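Side-chain contacts in uncharacterized protein PF1083 (PDB 3NRN), which is of unknown function but binds adenosine monophosphate and is probably an oxidoreductase of the flavin-containing amine oxidase family: residues A[57-62]-A[172-177]; A[77-82]-A[301-306]; A[310-315]-A[343-348]. All blocks are in the same frame, centred on the assembly; numbering follows the deposited sequence.

The three contacts lie roughly in a row and share no segment. Interaction 1 joins the turns after strand 56-57 to helix 165-178. Interaction 2 joins strand 78-80, the other outer strand of the same small antiparallel sheet, to the loop before strand 312-320. Interaction 3 lies in the large mixed sheet. Centres of 1 and 2, and of 2 and 3, are about 17 Å apart; those of 1 and 3 are about 29 Å apart. The segments of 1 and 2 alternate along the chain; interaction 3 opens after both have closed. Glu61 touches Asn80, and Ser301 OG ties interaction 2 to Leu314 N. Together they connect the small sheet with a helix and the mixed sheet, away from the nucleotide site.

Interaction 1: residues A[57-62]-A[172-177]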
loop_
_atom_site.group_PDB
_atom_site.type_symbol
_atom_site.label_atom_id
_atom_site.label_comp_id
_atom_site.label_asym_id
_atom_site.label_seq_id
_atom_site.Cartn_x
_atom_site.Cartn_y
_atom_site.Cartn_z
ATOM N N ILE A 57 0.902 -2.384 -8.017
ATOM C CA ILE A 57 0.247 -1.155 -7.601
ATOM C C ILE A 57 -1.247 -1.455 -7.735
ATOM O O ILE A 57 -1.682 -1.963 -8.760
ATOM C CB ILE A 57 0.683 0.019 -8.513
ATOM C CG1 ILE A 57 2.198 0.218 -8.380
ATOM C CG2 ILE A 57 -0.076 1.294 -8.151
ATOM C CD1 ILE A 57 2.789 1.265 -9.318
ATOM N N PRO A 58 -2.049 -1.153 -6.697
ATOM C CA PRO A 58 -3.495 -1.414 -6.716
ATOM C C PRO A 58 -4.273 -0.970 -7.958
ATOM O O PRO A 58 -5.174 -1.676 -8.418
ATOM C CB PRO A 58 -3.989 -0.726 -5.442
ATOM C CG PRO A 58 -2.808 -0.838 -4.523
ATOM C CD PRO A 58 -1.663 -0.475 -5.450
ATOM N N HIS A 59 -3.939 0.191 -8.504
ATOM C CA HIS A 59 -4.650 0.678 -9.680
ATOM C C HIS A 59 -3.735 0.811 -10.889
ATOM O O HIS A 59 -4.018 1.566 -11.816
ATOM C CB HIS A 59 -5.328 2.013 -9.351
ATOM C CG HIS A 59 -6.347 1.907 -8.258
ATOM N ND1 HIS A 59 -7.550 1.256 -8.426
ATOM C CD2 HIS A 59 -6.315 2.314 -6.965
ATOM C CE1 HIS A 59 -8.214 1.262 -7.283
ATOM N NE2 HIS A 59 -7.486 1.897 -6.382
ATOM N N GLY A 60 -2.630 0.073 -10.863
ATOM C CA GLY A 60 -1.684 0.084 -11.964
ATOM C C GLY A 60 -1.197 1.427 -12.483
ATOM O O GLY A 60 -0.719 2.283 -11.732
ATOM N N GLU A 61 -1.329 1.598 -13.791
ATOM C CA GLU A 61 -0.883 2.797 -14.496
ATOM C C GLU A 61 -1.832 3.972 -14.360
ATOM O O GLU A 61 -1.500 5.094 -14.752
ATOM C CB GLU A 61 -0.758 2.493 -15.992
ATOM C CG GLU A 61 -0.474 1.032 -16.338
ATOM C CD GLU A 61 -0.692 0.721 -17.817
ATOM O OE1 GLU A 61 -0.574 -0.467 -18.195
ATOM O OE2 GLU A 61 -0.980 1.658 -18.601
ATOM N N ASP A 62 -3.002 3.713 -13.793
ATOM C CA ASP A 62 -4.051 4.719 -13.701
ATOM C C ASP A 62 -4.301 5.463 -12.402
ATOM O O ASP A 62 -5.025 6.459 -12.400
ATOM C CB ASP A 62 -5.358 4.063 -14.138
ATOM C CG ASP A 62 -5.183 3.211 -15.377
ATOM O OD1 ASP A 62 -4.782 3.767 -16.420
ATOM O OD2 ASP A 62 -5.437 1.992 -15.300
ATOM N N ILE A 172 -14.731 1.303 -4.007
ATOM C CA ILE A 172 -15.395 0.827 -5.209
ATOM C C ILE A 172 -15.297 1.944 -6.250
ATOM O O ILE A 172 -15.060 1.688 -7.418
ATOM C CB ILE A 172 -16.885 0.482 -4.950
ATOM C CG1 ILE A 172 -16.982 -0.805 -4.121
ATOM C CG2 ILE A 172 -17.611 0.307 -6.283
ATOM C CD1 ILE A 172 -18.390 -1.146 -3.650
ATOM N N ARG A 173 -15.475 3.187 -5.818
ATOM C CA ARG A 173 -15.365 4.306 -6.744
ATOM C C ARG A 173 -13.949 4.337 -7.341
ATOM O O ARG A 173 -13.773 4.476 -8.551
ATOM C CB ARG A 173 -15.668 5.627 -6.027
ATOM C CG ARG A 173 -15.563 6.838 -6.949
ATOM C CD ARG A 173 -16.260 8.054 -6.375
ATOM N NE ARG A 173 -15.630 8.527 -5.147
ATOM C CZ ARG A 173 -16.134 9.486 -4.377
ATOM N NH1 ARG A 173 -17.275 10.072 -4.712
ATOM N NH2 ARG A 173 -15.502 9.849 -3.268
ATOM N N ALA A 174 -12.942 4.195 -6.485
ATOM C CA ALA A 174 -11.557 4.195 -6.947
ATOM C C ALA A 174 -11.343 3.117 -8.011
ATOM O O ALA A 174 -10.627 3.335 -8.992
ATOM C CB ALA A 174 -10.595 3.974 -5.757
ATOM N N ALA A 175 -11.958 1.954 -7.822
ATOM C CA ALA A 175 -11.803 0.865 -8.787
ATOM C C ALA A 175 -12.489 1.201 -10.112
ATOM O O ALA A 175 -11.998 0.843 -11.188
ATOM C CB ALA A 175 -12.368 -0.432 -8.214
ATOM N N LEU A 176 -13.624 1.890 -10.038
ATOM C CA LEU A 176 -14.347 2.270 -11.253
ATOM C C LEU A 176 -13.563 3.344 -12.005
ATOM O O LEU A 176 -13.487 3.334 -13.234
ATOM C CB LEU A 176 -15.743 2.806 -10.909
ATOM C CG LEU A 176 -16.712 1.867 -10.179
ATOM C CD1 LEU A 176 -18.033 2.583 -9.932
ATOM C CD2 LEU A 176 -16.933 0.610 -11.002
ATOM N N ARG A 177 -12.968 4.263 -11.255
ATOM C CA ARG A 177 -12.203 5.350 -11.851
ATOM C C ARG A 177 -10.848 4.940 -12.400
ATOM O O ARG A 177 -10.539 5.218 -13.558
ATOM C CB ARG A 177 -11.984 6.470 -10.830
ATOM C CG ARG A 177 -13.257 7.085 -10.299
ATOM C CD ARG A 177 -13.511 8.458 -10.887
ATOM N NE ARG A 177 -14.878 8.898 -10.618
ATOM C CZ ARG A 177 -15.954 8.387 -11.208
ATOM N NH1 ARG A 177 -15.826 7.417 -12.109
ATOM N NH2 ARG A 177 -17.162 8.834 -10.890
#
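His59 points its imidazole at the Ala174-Ala175 peptide of helix 165-178. The motif on the His59 side is a pair of overlapping beta turns. A type I turn runs from Ile57 to Gly60, and a type II' turn from His59 to Asp62. Gly60 takes the positive phi needed at the second position of the type II' turn. The turns bring the backbones fairly close, with His59 CA 7.2 Å from Ala175 CA.

The ring then spans the gap. CG of His59 stands anti to its own carbonyl carbon and beside the backbone N (chi1 -62°), which sends the imidazole out toward the helix. The ring meets the peptide between Ala174 and Ala175 obliquely. Its CE1 corner leads, at 3.6 Å from Ala174 O and 3.8 Å from Ala175 N. These are van der Waals contacts, and no hydrogen bond crosses between the two segments.

The ring is held from beyond them. His59 ND1 hydrogen-bonds to Gly179 O, just past the helix end, and the rings of Trp178 and His59 pack edge-to-face. The backbone N of His59 bonds to Asp390 OD2, which ties the turn to helix 388-402. The contact is buried and joins the turn region to the C-terminal part of helix 165-178. Next to CE1 in the ring, His59 NE2 lies 3.8 Å from the methyl CB of Ala174.

Interaction 2: residues A[77-82]-A[301-306]; sequences EIVNSN and SALDKS
Val79 and Leu303 meet through apolar carbon atoms, mostly methyl groups, although a salt bridge and hydrogen bonds lie close by. No hydrogen bond crosses between the two segments. Val79 belongs to strand 78-80, an outer strand of the small antiparallel sheet. Leu303 sits in the loop that leads to strand 312-320.

The two side chains cross obliquely. The closest pair is Val79 CG2 and Leu303 CD1, 3.9 Å apart. The other leucine methyl, CD2, lies 4.2 Å from Val79 CG2, so both leucine methyls face that branch of the valine. With CG of Leu303 anti to the backbone N (chi1 170°), the fork reaches out from the loop to the strand. Leu303 also touches Arg185.

The polar ties run to the segment that follows the middle strand 182-184. Glu77 OE1 forms a salt bridge with Arg185 NE. Asp304 OD2 accepts from Gly186 N. Asp304 also shapes its own loop: OD1 accepts from Ser306 N at 2.9 Å, an Asx turn. That bond is bent, with an N-H...O angle of 135°, and the donor sits 32° out of the carboxylate plane, on the anti side.

The methyl contact is dispersive and has little directional preference. Backbone bonds to Leu183 and Arg185 and the Glu77 salt bridge hold the strand, and Asp304 holds the loop. These bonds probably fix the relative position more than the methyl contact does.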
loop_
_atom_site.group_PDB
_atom_site.type_symbol
_atom_site.label_atom_id
_atom_site.label_comp_id
_atom_site.label_asym_id
_atom_site.label_seq_id
_atom_site.Cartn_x
_atom_site.Cartn_y
_atom_site.Cartn_z
ATOM N N GLU A 77 8.235 1.179 -15.521
ATOM C CA GLU A 77 7.303 0.426 -16.348
ATOM C C GLU A 77 6.282 -0.323 -15.525
ATOM O O GLU A 77 6.608 -1.293 -14.835
ATOM C CB GLU A 77 8.036 -0.563 -17.254
ATOM C CG GLU A 77 7.081 -1.481 -18.007
ATOM C CD GLU A 77 7.725 -2.159 -19.194
ATOM O OE1 GLU A 77 8.796 -2.776 -19.017
ATOM O OE2 GLU A 77 7.156 -2.077 -20.303
ATOM N N ILE A 78 5.040 0.142 -15.622
ATOM C CA ILE A 78 3.913 -0.437 -14.909
ATOM C C ILE A 78 2.922 -0.946 -15.950
ATOM O O ILE A 78 2.472 -0.179 -16.796
ATOM C CB ILE A 78 3.198 0.629 -14.067
ATOM C CG1 ILE A 78 4.178 1.254 -13.077
ATOM C CG2 ILE A 78 2.006 0.007 -13.341
ATOM C CD1 ILE A 78 3.637 2.502 -12.402
ATOM N N VAL A 79 2.564 -2.224 -15.879
ATOM C CA VAL A 79 1.618 -2.781 -16.842
ATOM C C VAL A 79 0.368 -3.330 -16.159
ATOM O O VAL A 79 0.455 -4.246 -15.336
ATOM C CB VAL A 79 2.265 -3.921 -17.670
ATOM C CG1 VAL A 79 1.242 -4.504 -18.643
ATOM C CG2 VAL A 79 3.491 -3.397 -18.415
ATOM N N ASN A 80 -0.791 -2.773 -16.505
ATOM C CA ASN A 80 -2.052 -3.225 -15.931
ATOM C C ASN A 80 -2.287 -4.709 -16.172
ATOM O O ASN A 80 -1.927 -5.242 -17.220
ATOM C CB ASN A 80 -3.235 -2.444 -16.513
ATOM C CG ASN A 80 -3.329 -1.032 -15.972
ATOM O OD1 ASN A 80 -2.824 -0.733 -14.885
ATOM N ND2 ASN A 80 -3.997 -0.156 -16.721
ATOM N N SER A 81 -2.902 -5.362 -15.190
ATOM C CA SER A 81 -3.221 -6.785 -15.255
ATOM C C SER A 81 -4.198 -7.079 -16.398
ATOM O O SER A 81 -5.215 -6.394 -16.511
ATOM C CB SER A 81 -3.858 -7.226 -13.934
ATOM O OG SER A 81 -2.984 -7.018 -12.842
ATOM N N ASN A 82 -3.889 -8.092 -17.221
ATOM C CA ASN A 82 -4.740 -8.501 -18.350
ATOM C C ASN A 82 -6.176 -8.361 -17.862
ATOM O O ASN A 82 -6.760 -7.284 -17.988
ATOM C CB ASN A 82 -4.450 -9.956 -18.760
ATOM C CG ASN A 82 -3.025 -10.167 -19.240
ATOM O OD1 ASN A 82 -2.071 -9.995 -18.486
ATOM N ND2 ASN A 82 -2.878 -10.552 -20.505
ATOM N N SER A 301 6.295 -12.337 -11.552
ATOM C CA SER A 301 7.226 -12.693 -12.622
ATOM C C SER A 301 6.520 -12.813 -13.973
ATOM O O SER A 301 7.161 -13.022 -15.001
ATOM C CB SER A 301 7.923 -14.016 -12.296
ATOM O OG SER A 301 6.982 -15.072 -12.232
ATOM N N ALA A 302 5.199 -12.685 -13.965
ATOM C CA ALA A 302 4.423 -12.768 -15.195
ATOM C C ALA A 302 4.740 -11.578 -16.093
ATOM O O ALA A 302 4.367 -11.567 -17.265
ATOM C CB ALA A 302 2.935 -12.803 -14.877
ATOM N N LEU A 303 5.414 -10.574 -15.533
ATOM C CA LEU A 303 5.806 -9.385 -16.293
ATOM C C LEU A 303 7.324 -9.359 -16.398
ATOM O O LEU A 303 7.884 -9.302 -17.492
ATOM C CB LEU A 303 5.320 -8.094 -15.613
ATOM C CG LEU A 303 5.888 -6.782 -16.191
ATOM C CD1 LEU A 303 5.492 -6.647 -17.653
ATOM C CD2 LEU A 303 5.381 -5.582 -15.403
ATOM N N ASP A 304 7.987 -9.395 -15.250
ATOM C CA ASP A 304 9.439 -9.386 -15.217
ATOM C C ASP A 304 9.915 -10.769 -14.785
ATOM O O ASP A 304 9.836 -11.118 -13.609
ATOM C CB ASP A 304 9.935 -8.332 -14.230
ATOM C CG ASP A 304 11.442 -8.200 -14.231
ATOM O OD1 ASP A 304 12.122 -9.103 -14.772
ATOM O OD2 ASP A 304 11.946 -7.197 -13.681
ATOM N N LYS A 305 10.413 -11.550 -15.741
ATOM C CA LYS A 305 10.883 -12.902 -15.462
ATOM C C LYS A 305 12.131 -12.951 -14.588
ATOM O O LYS A 305 12.381 -13.952 -13.916
ATOM C CB LYS A 305 11.160 -13.652 -16.768
ATOM C CG LYS A 305 11.318 -15.157 -16.579
ATOM C CD LYS A 305 11.956 -15.832 -17.790
ATOM C CE LYS A 305 13.421 -15.434 -17.936
ATOM N NZ LYS A 305 14.097 -16.165 -19.044
ATOM N N SER A 306 12.916 -11.877 -14.599
ATOM C CA SER A 306 14.139 -11.829 -13.801
ATOM C C SER A 306 13.815 -11.830 -12.311
ATOM O O SER A 306 14.694 -12.040 -11.475
ATOM C CB SER A 306 14.948 -10.577 -14.137
ATOM O OG SER A 306 14.276 -9.409 -13.694
#

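Interaction 3: residues A[310-315]-A[343-348]; sequences EGYTLI and EGEPLL
Tyr312 and Glu345 are joined by a short hydrogen bond across one strand of the large mixed beta sheet. Their strands, 312-320 and 345-351, do not pair with each other. Strand 269-277 lies between them and is antiparallel to both. Side chains on one face of the sheet therefore reach over it. The backbones stay apart: the nearest CA atoms, of Leu314 and Leu347, are 9.5 Å from each other.

The tight part is polar. Tyr312 OH donates to Glu345 OE1 at 2.5 Å. If the bond is real, the phenol would probably favour the ionised carboxylate. The two side chains cross at about a right angle, and the ring and carboxylate planes are 59° apart. The hydroxyl comes from above the carboxylate plane, while OE1 sits at the edge of the ring, near the ring plane. OE1 is also only 2.9 Å from Tyr312 CE1, so the fine placement of the carboxylate is doubtful. The first torsion of Glu345 is poorly staggered (chi1 25°), and an extended chain then carries the carboxylate out to the tyrosine. Both residues also touch Pro277 of the middle strand. Both are partly exposed.

The looser part is apolar and lies further along the strands, where Leu314 is buried. Phe47 of strand 47-50 covers this face and touches Tyr312, Leu314 and Leu347. Strand 345-351 has a classic beta bulge here, with Leu347 and Leu348 both facing Asn273. The leucines barely meet: Leu314 CD1 and Leu347 CD1 are 4.4 Å apart.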
loop_
_atom_site.group_PDB
_atom_site.type_symbol
_atom_site.label_atom_id
_atom_site.label_comp_id
_atom_site.label_asym_id
_atom_site.label_seq_id
_atom_site.Cartn_x
_atom_site.Cartn_y
_atom_site.Cartn_z
ATOM N N GLU A 310 15.519 -19.051 -12.448
ATOM C CA GLU A 310 15.455 -19.803 -13.700
ATOM C C GLU A 310 14.592 -21.058 -13.569
ATOM O O GLU A 310 14.687 -21.786 -12.582
ATOM C CB GLU A 310 16.867 -20.195 -14.143
ATOM C CG GLU A 310 16.929 -21.163 -15.326
ATOM C CD GLU A 310 16.371 -20.577 -16.611
ATOM O OE1 GLU A 310 16.840 -19.497 -17.025
ATOM O OE2 GLU A 310 15.471 -21.201 -17.214
ATOM N N GLY A 311 13.752 -21.301 -14.570
ATOM C CA GLY A 311 12.889 -22.471 -14.561
ATOM C C GLY A 311 11.822 -22.431 -13.486
ATOM O O GLY A 311 11.177 -23.443 -13.189
ATOM N N TYR A 312 11.629 -21.254 -12.899
ATOM C CA TYR A 312 10.636 -21.086 -11.850
ATOM C C TYR A 312 9.749 -19.871 -12.053
ATOM O O TYR A 312 10.110 -18.924 -12.750
ATOM C CB TYR A 312 11.318 -20.966 -10.489
ATOM C CG TYR A 312 11.704 -22.283 -9.868
ATOM C CD1 TYR A 312 10.730 -23.162 -9.402
ATOM C CD2 TYR A 312 13.043 -22.643 -9.727
ATOM C CE1 TYR A 312 11.081 -24.367 -8.807
ATOM C CE2 TYR A 312 13.405 -23.846 -9.134
ATOM C CZ TYR A 312 12.419 -24.703 -8.675
ATOM O OH TYR A 312 12.775 -25.892 -8.079
ATOM N N THR A 313 8.575 -19.921 -11.439
ATOM C CA THR A 313 7.626 -18.826 -11.487
ATOM C C THR A 313 7.470 -18.389 -10.033
ATOM O O THR A 313 7.503 -19.222 -9.125
ATOM C CB THR A 313 6.264 -19.278 -12.028
ATOM O OG1 THR A 313 6.433 -19.864 -13.324
ATOM C CG2 THR A 313 5.324 -18.094 -12.133
ATOM N N LEU A 314 7.319 -17.088 -9.813
ATOM C CA LEU A 314 7.170 -16.564 -8.466
ATOM C C LEU A 314 5.711 -16.243 -8.159
ATOM O O LEU A 314 5.077 -15.458 -8.858
ATOM C CB LEU A 314 8.044 -15.315 -8.292
ATOM C CG LEU A 314 7.941 -14.516 -6.986
ATOM C CD1 LEU A 314 8.046 -15.447 -5.787
ATOM C CD2 LEU A 314 9.047 -13.460 -6.948
ATOM N N ILE A 315 5.178 -16.878 -7.121
ATOM C CA ILE A 315 3.799 -16.653 -6.705
ATOM C C ILE A 315 3.819 -15.991 -5.332
ATOM O O ILE A 315 4.553 -16.423 -4.442
ATOM C CB ILE A 315 3.014 -17.984 -6.598
ATOM C CG1 ILE A 315 2.760 -18.557 -7.993
ATOM C CG2 ILE A 315 1.693 -17.760 -5.843
ATOM C CD1 ILE A 315 1.822 -17.729 -8.842
ATOM N N GLU A 343 2.817 -28.649 -7.169
ATOM C CA GLU A 343 4.261 -28.632 -7.380
ATOM C C GLU A 343 4.978 -27.452 -6.731
ATOM O O GLU A 343 6.200 -27.340 -6.822
ATOM C CB GLU A 343 4.567 -28.645 -8.880
ATOM C CG GLU A 343 3.841 -29.741 -9.647
ATOM C CD GLU A 343 4.045 -31.115 -9.038
ATOM O OE1 GLU A 343 5.202 -31.592 -9.000
ATOM O OE2 GLU A 343 3.047 -31.719 -8.591
ATOM N N GLY A 344 4.226 -26.578 -6.071
ATOM C CA GLY A 344 4.836 -25.419 -5.438
ATOM C C GLY A 344 5.698 -25.714 -4.225
ATOM O O GLY A 344 5.341 -26.534 -3.384
ATOM N N GLU A 345 6.841 -25.037 -4.128
ATOM C CA GLU A 345 7.743 -25.226 -2.997
ATOM C C GLU A 345 7.971 -23.943 -2.199
ATOM O O GLU A 345 8.590 -22.996 -2.680
ATOM C CB GLU A 345 9.077 -25.805 -3.480
ATOM C CG GLU A 345 9.414 -25.500 -4.931
ATOM C CD GLU A 345 10.406 -26.495 -5.516
ATOM O OE1 GLU A 345 10.731 -26.389 -6.717
ATOM O OE2 GLU A 345 10.861 -27.389 -4.774
ATOM N N PRO A 346 7.464 -23.905 -0.957
ATOM C CA PRO A 346 7.575 -22.765 -0.041
ATOM C C PRO A 346 8.962 -22.132 0.007
ATOM O O PRO A 346 9.953 -22.809 0.277
ATOM C CB PRO A 346 7.172 -23.368 1.301
ATOM C CG PRO A 346 6.137 -24.373 0.904
ATOM C CD PRO A 346 6.764 -25.029 -0.306
ATOM N N LEU A 347 9.022 -20.828 -0.253
ATOM C CA LEU A 347 10.284 -20.093 -0.229
ATOM C C LEU A 347 10.437 -19.310 1.066
ATOM O O LEU A 347 11.484 -19.351 1.709
ATOM C CB LEU A 347 10.364 -19.109 -1.398
ATOM C CG LEU A 347 10.686 -19.606 -2.805
ATOM C CD1 LEU A 347 10.634 -18.428 -3.769
ATOM C CD2 LEU A 347 12.064 -20.244 -2.828
ATOM N N LEU A 348 9.381 -18.592 1.441
ATOM C CA LEU A 348 9.409 -17.780 2.646
ATOM C C LEU A 348 8.043 -17.181 2.961
ATOM O O LEU A 348 7.308 -16.756 2.064
ATOM C CB LEU A 348 10.425 -16.647 2.477
ATOM C CG LEU A 348 10.563 -15.610 3.591
ATOM C CD1 LEU A 348 11.417 -16.178 4.715
ATOM C CD2 LEU A 348 11.206 -14.348 3.035
#